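Local coordinates for protein luciferase-like enzymeAMP-CoA-ligase (Zophobas atratus, PDB 4W8O) that probably activates carboxylic acids with ATP as an acyl-adenylate and passes them to coenzyme A, as a luciferase-like member of the ANL adenylating enzymes, at residues C36-G40 with S80-I85; T47-V51 with T237-S242; T56-L60 with E166-K170; L62-I67 with R119-V123; C76-S80 with H221-M225. One frame throughout, in Å; residues are numbered along the deposited sequence.

Contact 1: C36-G40 with S80-I85; sequences CQIDG and SLDNSI
In the large N-terminal domain of this ANL enzyme, the seam between the mixed sheet holding strand 35-39 and the loop that links strand 72-76 to helix 85-92 is closed through Q37 and L81. Residues 36-39 are extended, apart from a classic beta bulge in which C36 and Q37 both face E46. Residues 80-85 begin with an ST turn, S80 OG accepting from D82 N at 3.0 Å, and continue into a type I turn from D82 to I85, I85 N bonding D82 O at 3.0 Å. N83 OD1 closes back on S80 N at 3.0 Å. The CA atoms come nearest at D39 and S80, 6.5 Å apart. Q37 (chi1 p, chi2 t) points at the loop, and its NE2 donates to L81 O at 2.8 Å while also bonding E46. L81 (m, t) lays CD2 3.7 Å from Q37 CD and 3.9 Å from D39 N. Three waters bridge the two segments: one lies 2.7 Å from each of Q37 OE1, S80 O and S84 OG, and a second lies 2.9 Å from Q37 OE1 and 2.8 Å from S84 OG. D39 OD1 is held by the backbone of D41 and L42, whereas D39 OD2 accepts at 2.8 Å from the third water, which in turn accepts from L81 N at 2.9 Å.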
# COMPACT_ATOMS: atom_id res chain seq x y z
N CYS A 36 6.84 -5.37 -15.46
CA CYS A 36 6.71 -4.93 -14.06
C CYS A 36 5.62 -3.87 -13.90
O CYS A 36 4.72 -4.01 -13.06
CB CYS A 36 8.05 -4.38 -13.57
SG CYS A 36 8.03 -3.67 -11.91
N GLN A 37 5.71 -2.82 -14.71
CA GLN A 37 4.87 -1.63 -14.57
C GLN A 37 4.49 -1.04 -15.93
O GLN A 37 5.28 -1.07 -16.89
CB GLN A 37 5.58 -0.57 -13.71
CG GLN A 37 6.96 -0.17 -14.20
CD GLN A 37 7.57 0.99 -13.41
OE1 GLN A 37 7.03 1.43 -12.41
NE2 GLN A 37 8.71 1.48 -13.86
N ILE A 38 3.27 -0.51 -15.98
CA ILE A 38 2.73 0.16 -17.15
C ILE A 38 2.12 1.50 -16.72
O ILE A 38 1.25 1.53 -15.85
CB ILE A 38 1.61 -0.67 -17.83
CG1 ILE A 38 2.13 -2.04 -18.28
CG2 ILE A 38 1.02 0.09 -19.02
CD1 ILE A 38 1.09 -2.89 -18.99
N ASP A 39 2.60 2.58 -17.33
CA ASP A 39 1.94 3.88 -17.26
C ASP A 39 0.74 3.92 -18.21
O ASP A 39 0.89 4.09 -19.42
CB ASP A 39 2.93 4.99 -17.62
CG ASP A 39 2.39 6.38 -17.35
OD1 ASP A 39 1.17 6.61 -17.53
OD2 ASP A 39 3.19 7.25 -16.97
N GLY A 40 -0.46 3.77 -17.65
CA GLY A 40 -1.69 3.79 -18.43
C GLY A 40 -1.96 5.08 -19.20
O GLY A 40 -2.65 5.06 -20.21
N SER A 80 4.66 7.31 -11.68
CA SER A 80 5.31 7.39 -12.99
C SER A 80 6.15 6.14 -13.16
O SER A 80 6.22 5.33 -12.24
CB SER A 80 6.20 8.63 -13.09
OG SER A 80 7.37 8.47 -12.29
N LEU A 81 6.80 5.97 -14.30
CA LEU A 81 7.72 4.86 -14.47
C LEU A 81 9.02 5.03 -13.67
O LEU A 81 9.81 4.09 -13.57
CB LEU A 81 8.05 4.64 -15.95
CG LEU A 81 6.92 4.12 -16.84
CD1 LEU A 81 7.44 4.01 -18.25
CD2 LEU A 81 6.37 2.78 -16.37
N ASP A 82 9.24 6.21 -13.08
CA ASP A 82 10.46 6.45 -12.32
C ASP A 82 10.28 6.54 -10.80
O ASP A 82 11.25 6.33 -10.06
CB ASP A 82 11.13 7.73 -12.81
CG ASP A 82 11.58 7.65 -14.26
OD1 ASP A 82 11.73 6.53 -14.80
OD2 ASP A 82 11.77 8.70 -14.87
N ASN A 83 9.07 6.84 -10.32
CA ASN A 83 8.92 7.21 -8.91
C ASN A 83 9.28 6.10 -7.92
O ASN A 83 9.76 6.39 -6.83
CB ASN A 83 7.54 7.79 -8.61
CG ASN A 83 6.47 6.74 -8.49
OD1 ASN A 83 6.20 6.02 -9.45
ND2 ASN A 83 5.84 6.65 -7.33
N SER A 84 9.06 4.85 -8.30
CA SER A 84 9.41 3.73 -7.43
C SER A 84 10.88 3.26 -7.56
O SER A 84 11.37 2.52 -6.71
CB SER A 84 8.44 2.55 -7.63
OG SER A 84 8.64 1.94 -8.89
N ILE A 85 11.58 3.68 -8.60
CA ILE A 85 12.95 3.18 -8.85
C ILE A 85 13.92 3.49 -7.70
O ILE A 85 14.61 2.59 -7.23
CB ILE A 85 13.54 3.70 -10.19
CG1 ILE A 85 12.65 3.28 -11.38
CG2 ILE A 85 14.96 3.19 -10.40
CD1 ILE A 85 12.35 1.80 -11.47
O HOH W 1 7.78 3.52 -10.88
O HOH W 2 7.31 -0.17 -10.06
O HOH W 3 5.88 7.66 -16.52

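Contact 2: T47-V51 with T237-S242; sequences TYSSV and TFLDGS
A capped helix start meets a Schellman-terminated helix end in this buried packing of helix 48-64 against helix 228-239 of the adenylating domain. Capping bonds set both ends. The T47 side chain is the N-cap of the first helix, its OG1 accepting from S50 N at 3.1 Å. At the other helix G241, at positive phi (66°), is the C' residue of the Schellman motif, with backbone bonds from S242 N to T237 O at 2.8 Å and G241 N to F238 O at 3.2 Å. Nearest CA atoms are those of Y48 and G241, 8.1 Å apart. Aromatic packing fills the space between: Y48 (chi1 -81°) presents its edge to the face of F238 (chi1 -92°) in a T-shaped pair, centroids 5.1 Å apart and planes at 87°, with Y48 CE1 3.7 Å from F238 CD2. V51 CG1 touches the edge of the F238 ring at CZ, 4.4 Å away, and C36 of strand 35-39 packs on both rings. Polar contacts gather at the phenol, which reaches the chain just past the helix end. A water donates to Y48 OH at 3.0 Å and lies 2.6 Å from T237 OG1, which also bonds L234 O, while Y48 OH itself donates to S242 O at 2.6 Å.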
# COMPACT_ATOMS: atom_id res chain seq x y z
N THR A 47 10.04 -3.74 -18.05
CA THR A 47 10.19 -5.10 -17.55
C THR A 47 10.86 -5.11 -16.19
O THR A 47 11.49 -4.13 -15.78
CB THR A 47 11.02 -5.96 -18.50
OG1 THR A 47 12.32 -5.37 -18.66
CG2 THR A 47 10.36 -6.06 -19.85
N TYR A 48 10.73 -6.24 -15.50
CA TYR A 48 11.43 -6.46 -14.22
C TYR A 48 12.94 -6.40 -14.40
O TYR A 48 13.65 -5.88 -13.55
CB TYR A 48 11.03 -7.80 -13.60
CG TYR A 48 9.72 -7.75 -12.86
CD1 TYR A 48 9.64 -7.27 -11.56
CD2 TYR A 48 8.54 -8.18 -13.47
CE1 TYR A 48 8.44 -7.22 -10.88
CE2 TYR A 48 7.33 -8.13 -12.80
CZ TYR A 48 7.28 -7.65 -11.50
OH TYR A 48 6.07 -7.61 -10.84
N SER A 49 13.41 -6.94 -15.52
CA SER A 49 14.82 -6.87 -15.88
C SER A 49 15.32 -5.42 -15.92
O SER A 49 16.35 -5.09 -15.34
CB SER A 49 15.05 -7.51 -17.24
OG SER A 49 16.38 -7.29 -17.64
N SER A 50 14.59 -4.58 -16.65
CA SER A 50 14.95 -3.18 -16.79
C SER A 50 14.87 -2.45 -15.46
O SER A 50 15.72 -1.62 -15.15
CB SER A 50 14.04 -2.50 -17.81
OG SER A 50 14.34 -1.13 -17.93
N VAL A 51 13.85 -2.75 -14.66
CA VAL A 51 13.72 -2.16 -13.34
C VAL A 51 14.89 -2.54 -12.43
O VAL A 51 15.39 -1.69 -11.68
CB VAL A 51 12.39 -2.56 -12.68
CG1 VAL A 51 12.40 -2.27 -11.18
CG2 VAL A 51 11.24 -1.82 -13.35
N THR A 237 2.45 -7.18 -6.41
CA THR A 237 2.67 -7.50 -7.82
C THR A 237 4.07 -8.06 -8.06
O THR A 237 4.26 -8.95 -8.89
CB THR A 237 2.42 -6.30 -8.77
OG1 THR A 237 3.27 -5.21 -8.42
CG2 THR A 237 0.95 -5.86 -8.71
N PHE A 238 5.06 -7.53 -7.34
CA PHE A 238 6.42 -8.09 -7.38
C PHE A 238 6.41 -9.56 -6.96
O PHE A 238 7.07 -10.39 -7.58
CB PHE A 238 7.37 -7.30 -6.48
CG PHE A 238 8.09 -6.19 -7.17
CD1 PHE A 238 7.41 -5.03 -7.56
CD2 PHE A 238 9.46 -6.27 -7.40
CE1 PHE A 238 8.08 -4.00 -8.19
CE2 PHE A 238 10.13 -5.23 -8.03
CZ PHE A 238 9.45 -4.10 -8.42
N LEU A 239 5.62 -9.87 -5.93
CA LEU A 239 5.66 -11.17 -5.27
C LEU A 239 5.51 -12.35 -6.23
O LEU A 239 6.19 -13.36 -6.06
CB LEU A 239 4.59 -11.25 -4.18
CG LEU A 239 4.55 -12.54 -3.33
CD1 LEU A 239 4.15 -12.22 -1.90
CD2 LEU A 239 3.61 -13.58 -3.92
N ASP A 240 4.63 -12.23 -7.22
CA ASP A 240 4.39 -13.30 -8.21
C ASP A 240 4.55 -12.84 -9.66
O ASP A 240 4.00 -13.45 -10.59
CB ASP A 240 3.00 -13.93 -7.99
CG ASP A 240 1.87 -13.00 -8.38
OD1 ASP A 240 2.10 -11.84 -8.76
OD2 ASP A 240 0.71 -13.44 -8.31
N GLY A 241 5.32 -11.76 -9.85
CA GLY A 241 5.66 -11.29 -11.18
C GLY A 241 4.48 -10.77 -11.98
O GLY A 241 4.49 -10.84 -13.20
N SER A 242 3.48 -10.24 -11.28
CA SER A 242 2.35 -9.62 -11.94
C SER A 242 2.71 -8.21 -12.41
O SER A 242 3.81 -7.73 -12.17
CB SER A 242 1.18 -9.54 -10.97
OG SER A 242 0.80 -10.83 -10.53
O HOH W 4 4.99 -4.91 -10.34

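Contact 3: T56-L60 with E166-K170; sequences TRVAL and EKAFK
F169 (chi1 t, chi2 80°) packs its ring against three side chains of helix 48-64: CD2 is 3.7 Å from T56 CG2, CZ is 3.8 Å from A59 CB, and CD1 is 3.6 Å from L60 CD2. Residues 56-60 are regular helix, so T56, A59 and L60, with A59 and L60 three and four positions after T56, share the face that receives the ring. Residues 166-168 have helical backbone angles without the regular bonds, and F169 then turns extended (-57/133). The nearest CA atoms are T56 and E166, 6.7 Å apart. E166 (m, t) runs beside the helix, its CG 3.8 Å from L60 CD1, and ends in a salt bridge: R57 NE donates to E166 OE1 at 2.8 Å, almost linear at 178°. L60 thus touches both E166 and F169, joining the apolar patch to the salt bridge. L93, just after helix 85-92, also touches F169. This is plain helix-to-loop packing, fastening the connection between helix 156-159 and strand 179-184 to helix 48-64 in the N-terminal domain of the ANL fold.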
# COMPACT_ATOMS: atom_id res chain seq x y z
N THR A 56 19.46 -0.87 -9.51
CA THR A 56 20.81 -1.25 -9.09
C THR A 56 21.76 -0.06 -9.26
O THR A 56 22.54 0.26 -8.36
CB THR A 56 21.32 -2.48 -9.86
OG1 THR A 56 20.48 -3.61 -9.56
CG2 THR A 56 22.77 -2.81 -9.48
N ARG A 57 21.64 0.64 -10.39
CA ARG A 57 22.47 1.80 -10.67
C ARG A 57 22.19 2.95 -9.71
O ARG A 57 23.12 3.59 -9.22
CB ARG A 57 22.29 2.27 -12.11
CG ARG A 57 22.93 1.34 -13.12
CD ARG A 57 22.53 1.71 -14.53
NE ARG A 57 23.05 0.77 -15.51
CZ ARG A 57 22.79 0.84 -16.81
NH1 ARG A 57 22.02 1.81 -17.30
NH2 ARG A 57 23.31 -0.06 -17.63
N VAL A 58 20.91 3.21 -9.43
CA VAL A 58 20.54 4.21 -8.44
C VAL A 58 21.12 3.86 -7.07
O VAL A 58 21.65 4.73 -6.38
CB VAL A 58 19.02 4.41 -8.36
CG1 VAL A 58 18.65 5.33 -7.21
CG2 VAL A 58 18.49 5.00 -9.66
N ALA A 59 21.01 2.58 -6.68
CA ALA A 59 21.53 2.11 -5.38
C ALA A 59 23.03 2.33 -5.24
O ALA A 59 23.50 2.81 -4.20
CB ALA A 59 21.20 0.64 -5.18
N LEU A 60 23.78 1.96 -6.27
CA LEU A 60 25.24 2.13 -6.25
C LEU A 60 25.61 3.60 -6.10
O LEU A 60 26.56 3.93 -5.41
CB LEU A 60 25.89 1.53 -7.50
CG LEU A 60 25.92 -0.00 -7.54
CD1 LEU A 60 26.22 -0.48 -8.95
CD2 LEU A 60 26.94 -0.56 -6.56
N GLU A 166 28.09 -3.28 -11.26
CA GLU A 166 26.66 -3.54 -11.31
C GLU A 166 26.39 -5.03 -11.21
O GLU A 166 25.44 -5.46 -10.56
CB GLU A 166 26.04 -2.99 -12.60
CG GLU A 166 26.04 -1.47 -12.65
CD GLU A 166 25.65 -0.92 -14.01
OE1 GLU A 166 24.64 -1.37 -14.59
OE2 GLU A 166 26.36 -0.02 -14.50
N LYS A 167 27.26 -5.81 -11.84
CA LYS A 167 27.11 -7.25 -11.90
C LYS A 167 27.21 -7.88 -10.51
O LYS A 167 26.47 -8.81 -10.19
CB LYS A 167 28.18 -7.84 -12.82
CG LYS A 167 27.83 -9.21 -13.36
CD LYS A 167 28.89 -9.68 -14.34
CE LYS A 167 28.40 -10.87 -15.13
NZ LYS A 167 29.35 -11.23 -16.21
N ALA A 168 28.13 -7.37 -9.70
CA ALA A 168 28.38 -7.93 -8.37
C ALA A 168 27.43 -7.41 -7.30
O ALA A 168 27.33 -8.01 -6.23
CB ALA A 168 29.82 -7.66 -7.97
N PHE A 169 26.75 -6.29 -7.56
CA PHE A 169 25.93 -5.68 -6.52
C PHE A 169 24.89 -6.65 -5.97
O PHE A 169 24.21 -7.35 -6.72
CB PHE A 169 25.22 -4.42 -7.01
CG PHE A 169 24.30 -3.81 -5.99
CD1 PHE A 169 24.81 -3.01 -4.98
CD2 PHE A 169 22.94 -4.05 -6.04
CE1 PHE A 169 23.97 -2.45 -4.03
CE2 PHE A 169 22.09 -3.49 -5.09
CZ PHE A 169 22.61 -2.69 -4.09
N LYS A 170 24.80 -6.69 -4.64
CA LYS A 170 23.75 -7.41 -3.95
C LYS A 170 23.17 -6.49 -2.88
O LYS A 170 23.89 -5.66 -2.31
CB LYS A 170 24.30 -8.69 -3.31
CG LYS A 170 24.77 -9.77 -4.29
CD LYS A 170 23.61 -10.35 -5.09
CE LYS A 170 24.00 -11.60 -5.87
NZ LYS A 170 22.82 -12.15 -6.60

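Contact 4: L62-I67 with R119-V123; sequences LQKKGI and RIIFV
I120 CD1 sits at the apolar centre, 3.6 Å from L62 CD2 and 3.7 Å from I67 CD1, so the last turn of helix 48-64 and I67, just beyond the Schellman turn that ends it, close on the first residue of strand 120-124. I120 (m, t) points at the helix; L62 (m, t) and I67 (m, m) reach it with their side-chain ends. Beside them F122 (chi1 -72°) turns its ring edge to L62, CZ lying 4.2 Å from L62 CD2. Further out, K65 CD is 4.2 Å from I120 CD1, and I67 CD1 is 3.7 Å from R119 CD. In the Schellman motif I67 N bonds L62 O at 3.1 Å, G66 N bonds Q63 O at 3.0 Å, and G66 has positive phi (94/13), where a CB would clash with R119 NH2. The nearest CA atoms are I67 and R119, 8.2 Å apart. At the polar edge the extended R119 lays one face of its guanidinium over G66 C and I67 N; its NH2 makes a weak hydrogen bond to K65 O at 2.8 Å, and its NH1 is salt-bridged to D71. K65 NZ pairs with E143. Strand 120-124 runs parallel between strands 72-76 and 143-147, and this contact seats the end of helix 48-64 on that sheet, with helix 85-92 touching both L62 and F122.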
# COMPACT_ATOMS: atom_id res chain seq x y z
N LEU A 62 23.54 5.95 -4.69
CA LEU A 62 23.13 6.29 -3.32
C LEU A 62 24.19 5.88 -2.29
O LEU A 62 24.43 6.59 -1.31
CB LEU A 62 21.78 5.63 -2.98
CG LEU A 62 20.52 6.28 -3.57
CD1 LEU A 62 19.32 5.39 -3.30
CD2 LEU A 62 20.29 7.67 -3.02
N GLN A 63 24.83 4.75 -2.54
CA GLN A 63 25.88 4.22 -1.68
C GLN A 63 27.09 5.15 -1.66
O GLN A 63 27.67 5.42 -0.61
CB GLN A 63 26.27 2.83 -2.20
CG GLN A 63 27.06 1.95 -1.25
CD GLN A 63 27.15 0.52 -1.77
OE1 GLN A 63 27.65 0.27 -2.87
NE2 GLN A 63 26.64 -0.43 -1.00
N LYS A 64 27.45 5.67 -2.83
CA LYS A 64 28.56 6.62 -2.94
C LYS A 64 28.25 7.94 -2.22
O LYS A 64 29.18 8.61 -1.75
CB LYS A 64 28.90 6.88 -4.42
CG LYS A 64 29.47 5.66 -5.13
CD LYS A 64 29.72 5.92 -6.61
CE LYS A 64 30.41 4.73 -7.25
NZ LYS A 64 30.55 4.88 -8.72
N LYS A 65 26.97 8.30 -2.15
CA LYS A 65 26.54 9.48 -1.39
C LYS A 65 26.52 9.26 0.12
O LYS A 65 26.19 10.17 0.88
CB LYS A 65 25.14 9.94 -1.82
CG LYS A 65 25.03 10.50 -3.23
CD LYS A 65 23.58 10.87 -3.48
CE LYS A 65 23.40 11.65 -4.76
NZ LYS A 65 23.98 13.02 -4.71
N GLY A 66 26.83 8.04 0.56
CA GLY A 66 26.94 7.72 1.98
C GLY A 66 25.67 7.16 2.62
O GLY A 66 25.59 7.09 3.84
N ILE A 67 24.70 6.76 1.80
CA ILE A 67 23.45 6.17 2.29
C ILE A 67 23.69 4.76 2.83
O ILE A 67 24.34 3.94 2.19
CB ILE A 67 22.36 6.11 1.19
CG1 ILE A 67 21.94 7.53 0.76
CG2 ILE A 67 21.14 5.32 1.64
CD1 ILE A 67 21.23 8.34 1.82
N ARG A 119 17.34 12.09 4.85
CA ARG A 119 18.64 12.47 4.34
C ARG A 119 18.55 12.93 2.90
O ARG A 119 19.27 13.81 2.47
CB ARG A 119 19.60 11.29 4.43
CG ARG A 119 20.97 11.64 3.89
CD ARG A 119 22.00 10.75 4.52
NE ARG A 119 23.29 10.89 3.87
CZ ARG A 119 24.38 10.25 4.26
NH1 ARG A 119 24.32 9.41 5.30
NH2 ARG A 119 25.53 10.42 3.60
N ILE A 120 17.65 12.31 2.15
CA ILE A 120 17.41 12.68 0.77
C ILE A 120 15.91 12.65 0.57
O ILE A 120 15.22 11.81 1.17
CB ILE A 120 18.03 11.68 -0.22
CG1 ILE A 120 19.56 11.74 -0.16
CG2 ILE A 120 17.55 11.97 -1.64
CD1 ILE A 120 20.24 10.60 -0.88
N ILE A 121 15.43 13.56 -0.27
CA ILE A 121 14.06 13.48 -0.76
C ILE A 121 14.04 13.58 -2.29
O ILE A 121 14.57 14.54 -2.87
CB ILE A 121 13.12 14.53 -0.11
CG1 ILE A 121 11.75 14.52 -0.80
CG2 ILE A 121 13.71 15.92 -0.18
CD1 ILE A 121 10.65 15.12 0.04
N PHE A 122 13.46 12.57 -2.92
CA PHE A 122 13.18 12.59 -4.36
C PHE A 122 11.82 13.26 -4.59
O PHE A 122 10.82 12.89 -3.96
CB PHE A 122 13.14 11.16 -4.93
CG PHE A 122 14.50 10.50 -5.01
CD1 PHE A 122 15.08 9.94 -3.89
CD2 PHE A 122 15.18 10.45 -6.21
CE1 PHE A 122 16.33 9.33 -3.95
CE2 PHE A 122 16.43 9.84 -6.29
CZ PHE A 122 17.01 9.29 -5.15
N VAL A 123 11.79 14.23 -5.51
CA VAL A 123 10.60 15.05 -5.71
C VAL A 123 10.28 15.27 -7.19
O VAL A 123 11.16 15.52 -8.00
CB VAL A 123 10.78 16.42 -5.01
CG1 VAL A 123 11.82 17.27 -5.72
CG2 VAL A 123 9.45 17.18 -4.93

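Contact 5: C76-S80 with H221-M225; sequences CSTNS and HFTTM
Two loops meet here, leaving the C-terminal ends of strands 72-76 and 218-221, which belong to two different mixed sheets of the ANL adenylating domain. C76 ends its strand, and S77 (chi1 t) turns OG onto T78 O at 2.7 Å while its own carbonyl O takes a hydrogen bond from a water at 2.8 Å. T78 CA lies 4.2 Å from T224 CG2, the pair whose CA atoms are closest across the contact at 5.8 Å; T78 OG1 is bonded to E124. N79 (chi1 m, chi2 -43°) points at residues 221-225 and carries most of the interaction. Its ND2 donates to T223 O at 2.9 Å and lies 3.7 Å from H221 CE1, while OD1 is 3.8 Å from M225 CE. The 221-225 chain is irregular, with T223 and T224 extended; T223 OG1 also bonds T229, a residue of the pocket that holds a polyethylene glycol molecule in this crystal, so the contact lies next to that pocket. Two waters complete the bridge. One donates to S77 O and to N79 OD1 (2.9 Å) and accepts from M225 N at 2.9 Å; the other accepts from N79 ND2 and donates to F222 O, both at 2.8 Å.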
# COMPACT_ATOMS: atom_id res chain seq x y z
N CYS A 76 8.35 12.41 -2.80
CA CYS A 76 7.15 13.21 -3.05
C CYS A 76 6.85 13.28 -4.55
O CYS A 76 7.35 14.16 -5.26
CB CYS A 76 7.29 14.61 -2.47
SG CYS A 76 5.72 15.49 -2.47
N SER A 77 6.03 12.35 -5.02
CA SER A 77 5.73 12.26 -6.44
C SER A 77 4.45 11.49 -6.69
O SER A 77 4.12 10.56 -5.95
CB SER A 77 6.90 11.57 -7.17
OG SER A 77 6.61 11.35 -8.54
N THR A 78 3.72 11.89 -7.73
CA THR A 78 2.67 11.07 -8.30
C THR A 78 3.31 9.84 -8.94
O THR A 78 4.54 9.71 -9.01
CB THR A 78 1.86 11.84 -9.36
OG1 THR A 78 2.76 12.49 -10.27
CG2 THR A 78 0.97 12.88 -8.72
N ASN A 79 2.48 8.91 -9.38
CA ASN A 79 2.97 7.68 -9.99
C ASN A 79 3.51 7.92 -11.40
O ASN A 79 2.92 8.65 -12.20
CB ASN A 79 1.87 6.61 -10.01
CG ASN A 79 1.53 6.09 -8.62
OD1 ASN A 79 2.41 5.83 -7.81
ND2 ASN A 79 0.25 5.91 -8.36
N SER A 80 4.66 7.31 -11.68
CA SER A 80 5.31 7.39 -12.99
C SER A 80 6.15 6.14 -13.16
O SER A 80 6.22 5.33 -12.24
CB SER A 80 6.20 8.63 -13.09
OG SER A 80 7.37 8.47 -12.29
N HIS A 221 -4.32 0.83 -10.47
CA HIS A 221 -4.69 1.66 -9.33
C HIS A 221 -4.34 3.11 -9.60
O HIS A 221 -3.60 3.44 -10.52
CB HIS A 221 -4.00 1.17 -8.06
CG HIS A 221 -2.54 1.48 -8.02
ND1 HIS A 221 -2.02 2.45 -7.19
CD2 HIS A 221 -1.50 0.98 -8.72
CE1 HIS A 221 -0.71 2.52 -7.37
NE2 HIS A 221 -0.38 1.65 -8.30
N PHE A 222 -4.90 3.98 -8.77
CA PHE A 222 -4.72 5.43 -8.91
C PHE A 222 -4.01 6.05 -7.72
O PHE A 222 -3.46 7.14 -7.85
CB PHE A 222 -6.09 6.09 -9.09
CG PHE A 222 -6.88 5.53 -10.24
CD1 PHE A 222 -6.65 5.97 -11.54
CD2 PHE A 222 -7.83 4.55 -10.03
CE1 PHE A 222 -7.36 5.45 -12.60
CE2 PHE A 222 -8.55 4.02 -11.10
CZ PHE A 222 -8.31 4.47 -12.38
N THR A 223 -4.04 5.38 -6.57
CA THR A 223 -3.46 5.90 -5.34
C THR A 223 -1.96 6.03 -5.46
O THR A 223 -1.29 5.19 -6.04
CB THR A 223 -3.73 4.98 -4.13
OG1 THR A 223 -3.50 3.60 -4.50
CG2 THR A 223 -5.17 5.15 -3.62
N THR A 224 -1.43 7.09 -4.87
CA THR A 224 0.01 7.33 -4.81
C THR A 224 0.63 6.46 -3.74
O THR A 224 -0.09 5.82 -2.96
CB THR A 224 0.31 8.81 -4.50
OG1 THR A 224 -0.30 9.15 -3.25
CG2 THR A 224 -0.23 9.71 -5.60
N MET A 225 1.96 6.46 -3.68
CA MET A 225 2.71 5.61 -2.75
C MET A 225 2.67 6.12 -1.32
O MET A 225 3.13 5.45 -0.40
CB MET A 225 4.16 5.44 -3.23
CG MET A 225 4.31 4.71 -4.56
SD MET A 225 3.74 3.00 -4.48
CE MET A 225 3.63 2.61 -6.23
O HOH W 5 3.19 7.89 -5.87
O HOH W 6 -1.66 7.27 -9.94

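How the contacts relate
All five contacts lie in the AMP-binding domain. Contacts 2, 3 and 4 follow one another along helix 48-64, from its start through its middle to its end, with centres about 17 Å (2 to 3) and about 14 Å (3 to 4) apart. Contact 1 joins strand 35-39 to the loop after strand 72-76; contact 5 uses the same loop and shares S80, their centres about 9 Å apart. Contact 1 also packs on contact 2 through C36, and contact 5 meets contact 4 through adjacent strands 72-76 and 120-124, where C76 N probably bonds F122 O. Helix 48-64 thus ties contacts 2, 3 and 4 together, while contacts 1 and 5 link one mixed sheet to the other.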